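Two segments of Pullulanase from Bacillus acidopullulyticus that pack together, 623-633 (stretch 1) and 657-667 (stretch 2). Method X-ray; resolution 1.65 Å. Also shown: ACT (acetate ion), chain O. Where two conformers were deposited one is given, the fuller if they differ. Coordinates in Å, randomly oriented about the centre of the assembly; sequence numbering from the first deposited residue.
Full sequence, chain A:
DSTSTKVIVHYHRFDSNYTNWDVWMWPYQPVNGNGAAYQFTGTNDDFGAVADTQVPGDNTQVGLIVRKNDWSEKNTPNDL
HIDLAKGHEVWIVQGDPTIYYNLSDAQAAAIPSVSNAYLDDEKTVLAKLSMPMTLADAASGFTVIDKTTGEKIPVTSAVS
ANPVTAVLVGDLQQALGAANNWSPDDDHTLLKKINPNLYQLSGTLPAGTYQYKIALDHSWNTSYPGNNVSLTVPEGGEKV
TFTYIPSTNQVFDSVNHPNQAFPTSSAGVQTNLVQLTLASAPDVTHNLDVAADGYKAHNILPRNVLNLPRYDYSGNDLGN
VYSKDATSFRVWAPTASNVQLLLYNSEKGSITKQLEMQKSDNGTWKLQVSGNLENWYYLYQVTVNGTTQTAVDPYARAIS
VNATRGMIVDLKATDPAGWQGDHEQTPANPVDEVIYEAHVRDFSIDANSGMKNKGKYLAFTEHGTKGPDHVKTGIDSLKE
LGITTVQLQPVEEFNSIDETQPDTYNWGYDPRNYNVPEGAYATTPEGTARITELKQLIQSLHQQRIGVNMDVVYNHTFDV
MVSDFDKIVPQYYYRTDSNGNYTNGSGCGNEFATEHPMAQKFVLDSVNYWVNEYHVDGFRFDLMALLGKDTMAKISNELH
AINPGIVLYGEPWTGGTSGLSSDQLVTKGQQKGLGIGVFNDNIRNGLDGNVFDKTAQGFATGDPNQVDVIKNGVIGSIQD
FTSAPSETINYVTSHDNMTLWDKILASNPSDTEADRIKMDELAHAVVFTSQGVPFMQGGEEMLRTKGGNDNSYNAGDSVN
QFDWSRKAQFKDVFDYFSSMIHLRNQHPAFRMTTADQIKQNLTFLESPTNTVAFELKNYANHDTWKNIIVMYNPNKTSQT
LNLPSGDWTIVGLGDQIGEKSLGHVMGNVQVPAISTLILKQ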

# COMPACT_ATOMS: atom_id res chain seq x y z
N LEU A 623 3.42 -0.75 1.09
CA LEU A 623 3.37 0.55 0.37
C LEU A 623 1.99 0.81 -0.26
O LEU A 623 1.88 1.14 -1.44
CB LEU A 623 4.50 0.64 -0.66
CG LEU A 623 5.92 0.43 -0.12
CD1 LEU A 623 6.96 0.49 -1.23
CD2 LEU A 623 6.27 1.44 0.99
N MET A 624 0.95 0.68 0.56
CA MET A 624 -0.44 0.83 0.13
C MET A 624 -0.74 2.16 -0.58
O MET A 624 -1.59 2.21 -1.49
CB MET A 624 -1.36 0.64 1.33
CG MET A 624 -2.84 0.61 0.93
SD MET A 624 -3.89 0.22 2.33
CE MET A 624 -3.71 1.71 3.34
N ALA A 625 -0.05 3.23 -0.18
CA ALA A 625 -0.23 4.53 -0.84
C ALA A 625 -0.15 4.39 -2.36
O ALA A 625 -0.95 4.99 -3.08
CB ALA A 625 0.82 5.53 -0.34
N LEU A 626 0.80 3.58 -2.83
CA LEU A 626 0.99 3.34 -4.27
C LEU A 626 -0.19 2.70 -4.99
O LEU A 626 -0.32 2.84 -6.22
CB LEU A 626 2.23 2.47 -4.50
CG LEU A 626 3.58 3.04 -4.04
CD1 LEU A 626 4.65 2.00 -4.23
CD2 LEU A 626 3.92 4.31 -4.85
N LEU A 627 -1.04 1.98 -4.27
CA LEU A 627 -2.17 1.29 -4.92
C LEU A 627 -3.28 2.26 -5.33
O LEU A 627 -4.03 1.98 -6.27
CB LEU A 627 -2.70 0.15 -4.05
CG LEU A 627 -1.63 -0.91 -3.70
CD1 LEU A 627 -2.25 -1.98 -2.81
CD2 LEU A 627 -0.99 -1.55 -4.97
N GLY A 628 -3.36 3.40 -4.64
CA GLY A 628 -4.33 4.44 -4.98
C GLY A 628 -5.68 4.29 -4.29
O GLY A 628 -6.13 3.18 -3.99
N LYS A 629 -6.32 5.43 -4.05
CA LYS A 629 -7.62 5.49 -3.37
C LYS A 629 -8.71 4.71 -4.07
O LYS A 629 -9.42 3.93 -3.44
CB LYS A 629 -8.10 6.94 -3.19
CG LYS A 629 -7.40 7.72 -2.11
CD LYS A 629 -7.65 9.23 -2.28
CE LYS A 629 -9.07 9.62 -1.94
NZ LYS A 629 -9.21 11.12 -1.97
N ASP A 630 -8.85 4.92 -5.39
CA ASP A 630 -9.91 4.27 -6.15
C ASP A 630 -9.79 2.76 -6.08
O ASP A 630 -10.78 2.05 -5.87
CB ASP A 630 -9.88 4.76 -7.60
CG ASP A 630 -10.39 6.20 -7.74
OD1 ASP A 630 -10.84 6.78 -6.73
OD2 ASP A 630 -10.32 6.75 -8.86
N THR A 631 -8.56 2.27 -6.21
CA THR A 631 -8.27 0.84 -6.11
C THR A 631 -8.57 0.27 -4.72
O THR A 631 -9.20 -0.77 -4.60
CB THR A 631 -6.83 0.55 -6.56
OG1 THR A 631 -6.70 0.89 -7.95
CG2 THR A 631 -6.46 -0.94 -6.37
N MET A 632 -8.13 0.97 -3.67
CA MET A 632 -8.38 0.49 -2.30
C MET A 632 -9.86 0.48 -1.94
O MET A 632 -10.34 -0.39 -1.22
CB MET A 632 -7.59 1.30 -1.27
CG MET A 632 -6.07 1.15 -1.32
SD MET A 632 -5.49 -0.56 -1.47
CE MET A 632 -6.36 -1.39 -0.16
N ALA A 633 -10.59 1.48 -2.43
CA ALA A 633 -12.03 1.50 -2.25
C ALA A 633 -12.66 0.26 -2.89
O ALA A 633 -13.55 -0.35 -2.31
CB ALA A 633 -12.62 2.80 -2.84
C ACT O . -5.85 4.50 -8.42
O ACT O . -6.54 3.76 -7.67
OXT ACT O . -5.99 5.74 -8.32
CH3 ACT O . -4.89 3.94 -9.40
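Stretch 2, residues 657-667: TSGLSSDQLVT

Stretch 2 (657-667) is an extended and turning chain without regular helix or strand, laid across the irregular, helix-like turn 624-627 of stretch 1 and the first turn of the helix that begins at Lys629; 563 Å² is buried, both sides summed. It runs from beside Leu626 (Ser658) along stretch 1 to the helix start at Lys629 and Asp630 (Gln664), then doubles back to Ala625 (Val666). Ser658 points toward stretch 1, and its OG lies 3.6 Å from Leu626 CD2 while accepting a hydrogen bond from Leu660 N (3.0 Å) that spans Gly659. Leu660 points toward stretch 1 and sets CD2 3.8 Å from Leu626 O and 3.9 Å from Gly628 CA. Ser661 and Ser662 stand clear, and a turn closed by Gln664 N to Ser661 O (2.9 Å) brings the chain back. Asp663 points away, but its carbonyl O lies 3.6 Å from Lys629 CD.

Gln664 meets the start of the helix with both backbone and side chain. Gln664 O accepts a hydrogen bond from Lys629 N (2.8 Å) and receives a CA-H...O contact from Gly628 CA (3.2 Å); the Gln664 side chain, folded by chi1 and chi2 both m, brings OE1 to Asp630 N for a 3.0 Å hydrogen bond, and NE2 donates weakly to Asp630 OD1 (3.4 Å). Gln664 OE1 also lies 2.5 Å from OXT of the acetate, whose O accepts from Thr631 N (2.9 Å). Leu665 points away at CB, yet its CD2 returns to 4.4 Å from Leu626 CD2, and its CA lies 3.4 Å from Ala625 O. Ala625 O accepts a hydrogen bond from Val666 N (3.1 Å, 165°), where the backbones draw close: Ala625 CA and Val666 CA are 3.8 Å apart. Val666 points toward stretch 1, with CG2 3.4 Å from Gly628 C and 4.0 Å from Met632 CG, and CG1 4.3 Å from Met624 CE. At Thr667 CB points away.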

# COMPACT_ATOMS: atom_id res chain seq x y z
N THR A 657 9.81 8.30 -5.56
CA THR A 657 8.93 9.20 -6.29
C THR A 657 7.99 8.37 -7.15
O THR A 657 8.43 7.59 -7.99
CB THR A 657 9.76 10.18 -7.15
OG1 THR A 657 10.59 10.96 -6.28
CG2 THR A 657 8.86 11.12 -7.94
N SER A 658 6.69 8.55 -6.95
CA SER A 658 5.71 7.75 -7.68
C SER A 658 5.19 8.46 -8.92
O SER A 658 5.07 9.69 -8.96
CB SER A 658 4.54 7.37 -6.77
OG SER A 658 3.53 6.73 -7.53
N GLY A 659 4.87 7.66 -9.94
CA GLY A 659 4.17 8.15 -11.14
C GLY A 659 2.72 8.54 -10.88
O GLY A 659 2.14 9.33 -11.64
N LEU A 660 2.13 8.00 -9.82
CA LEU A 660 0.74 8.28 -9.49
C LEU A 660 0.58 9.69 -8.91
O LEU A 660 1.39 10.11 -8.06
CB LEU A 660 0.20 7.24 -8.49
CG LEU A 660 -1.30 7.23 -8.25
CD1 LEU A 660 -2.08 6.83 -9.52
CD2 LEU A 660 -1.67 6.30 -7.07
N SER A 661 -0.46 10.40 -9.34
CA SER A 661 -0.71 11.75 -8.83
C SER A 661 -0.97 11.75 -7.32
O SER A 661 -1.60 10.83 -6.79
CB SER A 661 -1.88 12.41 -9.57
OG SER A 661 -3.09 11.70 -9.33
N SER A 662 -0.48 12.77 -6.63
CA SER A 662 -0.57 12.82 -5.16
C SER A 662 -2.02 12.77 -4.65
O SER A 662 -2.27 12.33 -3.53
CB SER A 662 0.18 14.03 -4.59
OG SER A 662 -0.64 15.18 -4.55
N ASP A 663 -2.97 13.20 -5.49
CA ASP A 663 -4.40 13.18 -5.16
C ASP A 663 -4.96 11.77 -5.01
O ASP A 663 -6.02 11.57 -4.41
CB ASP A 663 -5.20 13.89 -6.26
CG ASP A 663 -4.99 15.38 -6.26
OD1 ASP A 663 -4.13 15.86 -5.49
OD2 ASP A 663 -5.69 16.07 -7.03
N GLN A 664 -4.26 10.80 -5.59
CA GLN A 664 -4.72 9.41 -5.51
C GLN A 664 -3.91 8.57 -4.52
O GLN A 664 -4.37 7.50 -4.09
CB GLN A 664 -4.77 8.74 -6.90
CG GLN A 664 -6.12 8.97 -7.65
CD GLN A 664 -7.32 8.31 -6.95
OE1 GLN A 664 -7.32 7.11 -6.65
NE2 GLN A 664 -8.35 9.10 -6.69
N LEU A 665 -2.73 9.05 -4.13
CA LEU A 665 -1.88 8.31 -3.20
C LEU A 665 -2.59 8.16 -1.86
O LEU A 665 -3.17 9.12 -1.36
CB LEU A 665 -0.52 8.98 -3.01
CG LEU A 665 0.47 8.93 -4.18
CD1 LEU A 665 1.65 9.84 -3.89
CD2 LEU A 665 0.96 7.50 -4.48
N VAL A 666 -2.57 6.95 -1.31
CA VAL A 666 -3.24 6.73 -0.02
C VAL A 666 -2.30 7.06 1.14
O VAL A 666 -1.77 6.17 1.82
CB VAL A 666 -3.84 5.30 0.14
CG1 VAL A 666 -4.87 5.27 1.29
CG2 VAL A 666 -4.50 4.84 -1.17
N THR A 667 -2.10 8.35 1.35
CA THR A 667 -1.36 8.87 2.52
C THR A 667 -2.35 9.04 3.68
O THR A 667 -3.55 8.86 3.50
CB THR A 667 -0.68 10.21 2.18
OG1 THR A 667 -1.64 11.08 1.56
CG2 THR A 667 0.48 9.99 1.21